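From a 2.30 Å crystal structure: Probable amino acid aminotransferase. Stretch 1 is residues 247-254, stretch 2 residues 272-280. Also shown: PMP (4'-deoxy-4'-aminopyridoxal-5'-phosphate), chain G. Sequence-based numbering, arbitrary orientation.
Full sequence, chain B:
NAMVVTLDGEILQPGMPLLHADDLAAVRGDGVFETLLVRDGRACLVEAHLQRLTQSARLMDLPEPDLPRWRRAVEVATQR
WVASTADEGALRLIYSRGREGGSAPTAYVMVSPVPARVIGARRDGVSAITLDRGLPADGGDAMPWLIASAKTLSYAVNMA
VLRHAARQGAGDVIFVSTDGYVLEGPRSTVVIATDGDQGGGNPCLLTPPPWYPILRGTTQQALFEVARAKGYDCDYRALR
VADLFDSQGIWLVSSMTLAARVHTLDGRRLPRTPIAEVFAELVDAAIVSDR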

ATOM      1  N   SER B 247      27.217  17.677  -2.784  1.00 33.24           N
ATOM      2  CA  SER B 247      27.323  17.563  -1.339  1.00 32.92           C
ATOM      3  C   SER B 247      28.635  16.874  -0.957  1.00 34.88           C
ATOM      4  O   SER B 247      29.313  16.260  -1.785  1.00 35.95           O
ATOM      5  CB  SER B 247      26.133  16.782  -0.780  1.00 35.20           C
ATOM      6  OG  SER B 247      26.233  15.411  -1.126  1.00 35.49           O
ATOM      7  N   GLN B 248      28.997  17.005   0.313  1.00 33.77           N
ATOM      8  CA  GLN B 248      30.126  16.268   0.840  1.00 34.26           C
ATOM      9  C   GLN B 248      29.787  14.802   1.060  1.00 33.74           C
ATOM     10  O   GLN B 248      30.697  13.966   1.124  1.00 35.67           O
ATOM     11  CB  GLN B 248      30.606  16.891   2.144  1.00 34.81           C
ATOM     12  N   GLY B 249      28.504  14.477   1.185  1.00 32.98           N
ATOM     13  CA  GLY B 249      28.062  13.108   1.349  1.00 32.46           C
ATOM     14  C   GLY B 249      26.555  12.994   1.293  1.00 31.62           C
ATOM     15  O   GLY B 249      25.848  13.951   1.616  1.00 31.50           O
ATOM     16  N   ILE B 250      26.053  11.837   0.871  1.00 31.09           N
ATOM     17  CA  ILE B 250      24.629  11.532   0.902  1.00 30.29           C
ATOM     18  C   ILE B 250      24.458  10.258   1.712  1.00 30.04           C
ATOM     19  O   ILE B 250      25.222   9.303   1.545  1.00 30.25           O
ATOM     20  CB  ILE B 250      24.022  11.354  -0.506  1.00 29.85           C
ATOM     21  CG1 ILE B 250      24.460  12.477  -1.446  1.00 30.24           C
ATOM     22  CG2 ILE B 250      22.503  11.290  -0.429  1.00 29.09           C
ATOM     23  CD1 ILE B 250      24.050  12.228  -2.885  1.00 29.93           C
ATOM     24  N   TRP B 251      23.458  10.243   2.584  1.00 29.62           N
ATOM     25  CA  TRP B 251      23.168   9.074   3.398  1.00 29.36           C
ATOM     26  C   TRP B 251      21.682   8.773   3.354  1.00 28.58           C
ATOM     27  O   TRP B 251      20.852   9.686   3.324  1.00 28.34           O
ATOM     28  CB  TRP B 251      23.600   9.275   4.849  1.00 29.81           C
ATOM     29  CG  TRP B 251      25.059   9.513   5.003  1.00 30.62           C
ATOM     30  CD1 TRP B 251      26.023   8.581   5.242  1.00 31.01           C
ATOM     31  CD2 TRP B 251      25.727  10.773   4.922  1.00 31.19           C
ATOM     32  NE1 TRP B 251      27.254   9.184   5.320  1.00 31.78           N
ATOM     33  CE2 TRP B 251      27.100  10.531   5.126  1.00 31.90           C
ATOM     34  CE3 TRP B 251      25.299  12.084   4.698  1.00 31.19           C
ATOM     35  CZ2 TRP B 251      28.046  11.550   5.113  1.00 32.61           C
ATOM     36  CZ3 TRP B 251      26.237  13.092   4.686  1.00 31.89           C
ATOM     37  CH2 TRP B 251      27.596  12.822   4.892  1.00 32.58           C
ATOM     38  N   LEU B 252      21.360   7.487   3.350  1.00 28.21           N
ATOM     39  CA  LEU B 252      19.987   7.016   3.475  1.00 27.49           C
ATOM     40  C   LEU B 252      19.822   6.572   4.923  1.00 28.48           C
ATOM     41  O   LEU B 252      20.294   5.501   5.317  1.00 31.58           O
ATOM     42  CB  LEU B 252      19.706   5.899   2.480  1.00 27.08           C
ATOM     43  CG  LEU B 252      19.890   6.362   1.035  1.00 27.10           C
ATOM     44  CD1 LEU B 252      19.774   5.198   0.086  1.00 26.81           C
ATOM     45  CD2 LEU B 252      18.876   7.444   0.689  1.00 26.77           C
ATOM     46  N   VAL B 253      19.170   7.411   5.718  1.00 27.48           N
ATOM     47  CA  VAL B 253      19.083   7.230   7.160  1.00 27.65           C
ATOM     48  C   VAL B 253      17.757   6.575   7.517  1.00 27.00           C
ATOM     49  O   VAL B 253      16.702   6.948   6.990  1.00 28.23           O
ATOM     50  CB  VAL B 253      19.248   8.582   7.879  1.00 28.09           C
ATOM     51  CG1 VAL B 253      19.455   8.377   9.359  1.00 28.44           C
ATOM     52  CG2 VAL B 253      20.414   9.357   7.278  1.00 28.66           C
ATOM     53  N   SER B 254      17.809   5.608   8.429  1.00 27.05           N
ATOM     54  CA  SER B 254      16.624   4.890   8.879  1.00 26.51           C
ATOM     55  C   SER B 254      16.934   4.273  10.238  1.00 26.84           C
ATOM     56  O   SER B 254      18.058   4.362  10.738  1.00 27.48           O
ATOM     57  CB  SER B 254      16.186   3.831   7.862  1.00 26.13           C
ATOM     58  OG  SER B 254      17.157   2.808   7.728  1.00 28.25           O
ATOM     59  N   ARG B 272      34.419  10.836  -1.668  1.00 39.92           N
ATOM     60  CA  ARG B 272      34.333  10.583  -0.234  1.00 39.17           C
ATOM     61  C   ARG B 272      34.998  11.703   0.559  1.00 39.80           C
ATOM     62  O   ARG B 272      36.083  12.172   0.205  1.00 40.52           O
ATOM     63  CB  ARG B 272      34.980   9.244   0.123  1.00 39.97           C
ATOM     64  N   THR B 273      34.341  12.119   1.639  1.00 40.09           N
ATOM     65  CA  THR B 273      34.785  13.238   2.456  1.00 40.63           C
ATOM     66  C   THR B 273      35.094  12.793   3.882  1.00 39.86           C
ATOM     67  O   THR B 273      34.461  11.864   4.395  1.00 39.22           O
ATOM     68  CB  THR B 273      33.694  14.319   2.486  1.00 42.10           C
ATOM     69  OG1 THR B 273      33.418  14.755   1.152  1.00 44.64           O
ATOM     70  CG2 THR B 273      34.087  15.530   3.322  1.00 40.48           C
ATOM     71  N   PRO B 274      36.070  13.439   4.553  1.00 41.03           N
ATOM     72  CA  PRO B 274      36.304  13.179   5.983  1.00 41.06           C
ATOM     73  C   PRO B 274      35.069  13.284   6.869  1.00 40.05           C
ATOM     74  O   PRO B 274      35.073  12.768   7.990  1.00 40.29           O
ATOM     75  CB  PRO B 274      37.342  14.239   6.358  1.00 42.14           C
ATOM     76  CG  PRO B 274      38.138  14.409   5.118  1.00 42.48           C
ATOM     77  CD  PRO B 274      37.211  14.144   3.940  1.00 41.77           C
ATOM     78  N   ILE B 275      34.027  13.987   6.419  1.00 38.70           N
ATOM     79  CA  ILE B 275      32.808  14.048   7.216  1.00 36.19           C
ATOM     80  C   ILE B 275      32.092  12.704   7.231  1.00 35.49           C
ATOM     81  O   ILE B 275      31.193  12.491   8.050  1.00 35.09           O
ATOM     82  CB  ILE B 275      31.873  15.163   6.708  1.00 35.79           C
ATOM     83  CG1 ILE B 275      30.888  15.584   7.799  1.00 35.53           C
ATOM     84  CG2 ILE B 275      31.117  14.699   5.477  1.00 35.04           C
ATOM     85  CD1 ILE B 275      30.113  16.849   7.461  1.00 35.73           C
ATOM     86  N   ALA B 276      32.460  11.790   6.329  1.00 35.56           N
ATOM     87  CA  ALA B 276      31.763  10.513   6.240  1.00 36.69           C
ATOM     88  C   ALA B 276      32.110   9.586   7.400  1.00 39.98           C
ATOM     89  O   ALA B 276      31.266   8.784   7.817  1.00 39.39           O
ATOM     90  CB  ALA B 276      32.071   9.839   4.904  1.00 37.71           C
ATOM     91  N   GLU B 277      33.332   9.670   7.937  1.00 43.21           N
ATOM     92  CA  GLU B 277      33.662   8.820   9.078  1.00 43.94           C
ATOM     93  C   GLU B 277      32.991   9.318  10.350  1.00 43.12           C
ATOM     94  O   GLU B 277      32.631   8.509  11.213  1.00 44.93           O
ATOM     95  CB  GLU B 277      35.177   8.719   9.286  1.00 45.80           C
ATOM     96  CG  GLU B 277      35.998   8.201   8.104  1.00 48.38           C
ATOM     97  CD  GLU B 277      36.269   9.259   7.064  1.00 51.21           C
ATOM     98  OE1 GLU B 277      36.127  10.447   7.401  1.00 52.39           O
ATOM     99  OE2 GLU B 277      36.676   8.912   5.933  1.00 52.00           O
ATOM    100  N   VAL B 278      32.818  10.632  10.491  1.00 41.08           N
ATOM    101  CA  VAL B 278      32.163  11.146  11.687  1.00 39.96           C
ATOM    102  C   VAL B 278      30.650  10.984  11.575  1.00 41.11           C
ATOM    103  O   VAL B 278      29.957  10.872  12.594  1.00 43.91           O
ATOM    104  CB  VAL B 278      32.556  12.613  11.945  1.00 38.92           C
ATOM    105  CG1 VAL B 278      31.958  13.532  10.895  1.00 38.98           C
ATOM    106  CG2 VAL B 278      32.126  13.044  13.342  1.00 37.82           C
ATOM    107  N   PHE B 279      30.117  10.945  10.349  1.00 38.21           N
ATOM    108  CA  PHE B 279      28.668  10.900  10.173  1.00 33.80           C
ATOM    109  C   PHE B 279      28.079   9.637  10.781  1.00 33.39           C
ATOM    110  O   PHE B 279      27.031   9.686  11.436  1.00 32.98           O
ATOM    111  CB  PHE B 279      28.308  10.996   8.691  1.00 33.29           C
ATOM    112  CG  PHE B 279      26.851  11.268   8.442  1.00 32.49           C
ATOM    113  CD1 PHE B 279      26.396  12.564   8.276  1.00 32.48           C
ATOM    114  CD2 PHE B 279      25.936  10.229   8.388  1.00 31.80           C
ATOM    115  CE1 PHE B 279      25.057  12.819   8.053  1.00 31.79           C
ATOM    116  CE2 PHE B 279      24.596  10.478   8.167  1.00 31.10           C
ATOM    117  CZ  PHE B 279      24.156  11.773   7.997  1.00 31.10           C
ATOM    118  N   ALA B 280      28.735   8.493  10.574  1.00 33.52           N
ATOM    119  CA  ALA B 280      28.245   7.252  11.163  1.00 33.20           C
ATOM    120  C   ALA B 280      28.264   7.336  12.683  1.00 33.61           C
ATOM    121  O   ALA B 280      27.342   6.853  13.352  1.00 36.23           O
ATOM    122  CB  ALA B 280      29.081   6.071  10.676  1.00 33.40           C
TER
HETATM  123  N1  PMP G 301      10.997   7.077   4.816  1.00 23.88           N
HETATM  124  C2  PMP G 301      10.290   5.933   4.655  1.00 23.40           C
HETATM  125  C2A PMP G 301       9.301   5.812   3.525  1.00 22.89           C
HETATM  126  C3  PMP G 301      10.486   4.795   5.588  1.00 23.42           C
HETATM  127  O3  PMP G 301       9.788   3.635   5.446  1.00 22.97           O
HETATM  128  C4  PMP G 301      11.471   4.969   6.678  1.00 23.99           C
HETATM  129  C4A PMP G 301      11.742   3.870   7.678  1.00 26.07           C
HETATM  130  N4A PMP G 301      12.274   2.689   6.977  1.00 26.70           N
HETATM  131  C5  PMP G 301      12.179   6.270   6.746  1.00 24.48           C
HETATM  132  C6  PMP G 301      11.894   7.253   5.802  1.00 24.39           C
HETATM  133  C5A PMP G 301      13.198   6.523   7.835  1.00 27.03           C
HETATM  134  O4P PMP G 301      12.544   6.556   9.102  1.00 28.54           O
HETATM  135  P   PMP G 301      13.308   6.070  10.433  1.00 29.28           P
HETATM  136  O1P PMP G 301      13.694   4.621  10.260  1.00 29.28           O
HETATM  137  O2P PMP G 301      14.542   6.920  10.624  1.00 32.23           O
HETATM  138  O3P PMP G 301      12.384   6.222  11.617  1.00 27.02           O
HETATM  139  O   HOH W   1      31.586  11.675   2.136  1.00 34.24           O

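How do the two backbones lie? The strand of stretch 1 and the helix of stretch 2 run in nearly the same direction, their axes 25° apart and 9.7 Å at closest approach. The chains draw closer before the helix, where Q248 CA and T273 CA are 5.8 Å apart.

What ties that nearer end? T273, with chi1 in m, donates a hydrogen bond from OG1 to Q248 O at 2.8 Å. A water donates to the same Q248 O (2.7 Å) and accepts from T273 N (2.8 Å), so one carbonyl meets both the hydroxyl and, through the water, the backbone amide.

What fills the wider gap farther along? Strand alternation sends W251 and V253 toward the helix, while I250 and L252 point away. The six-membered ring of W251 stacks face-to-face on the ring of F279, centroids 3.5 Å apart and planes at 3°; flat aromatic rings suit this buried place.

What surrounds the stack? I275 CG2 lies 4.0 Å from W251 CH2 at the indole edge, where A276, with its small side chain, brings its CA within 4.0 Å of W251 CZ2. V253 CG2 meets the F279 edge at CE2, 4.4 Å away. G249 has no side chain, and a CB there would clash with W251 CH2.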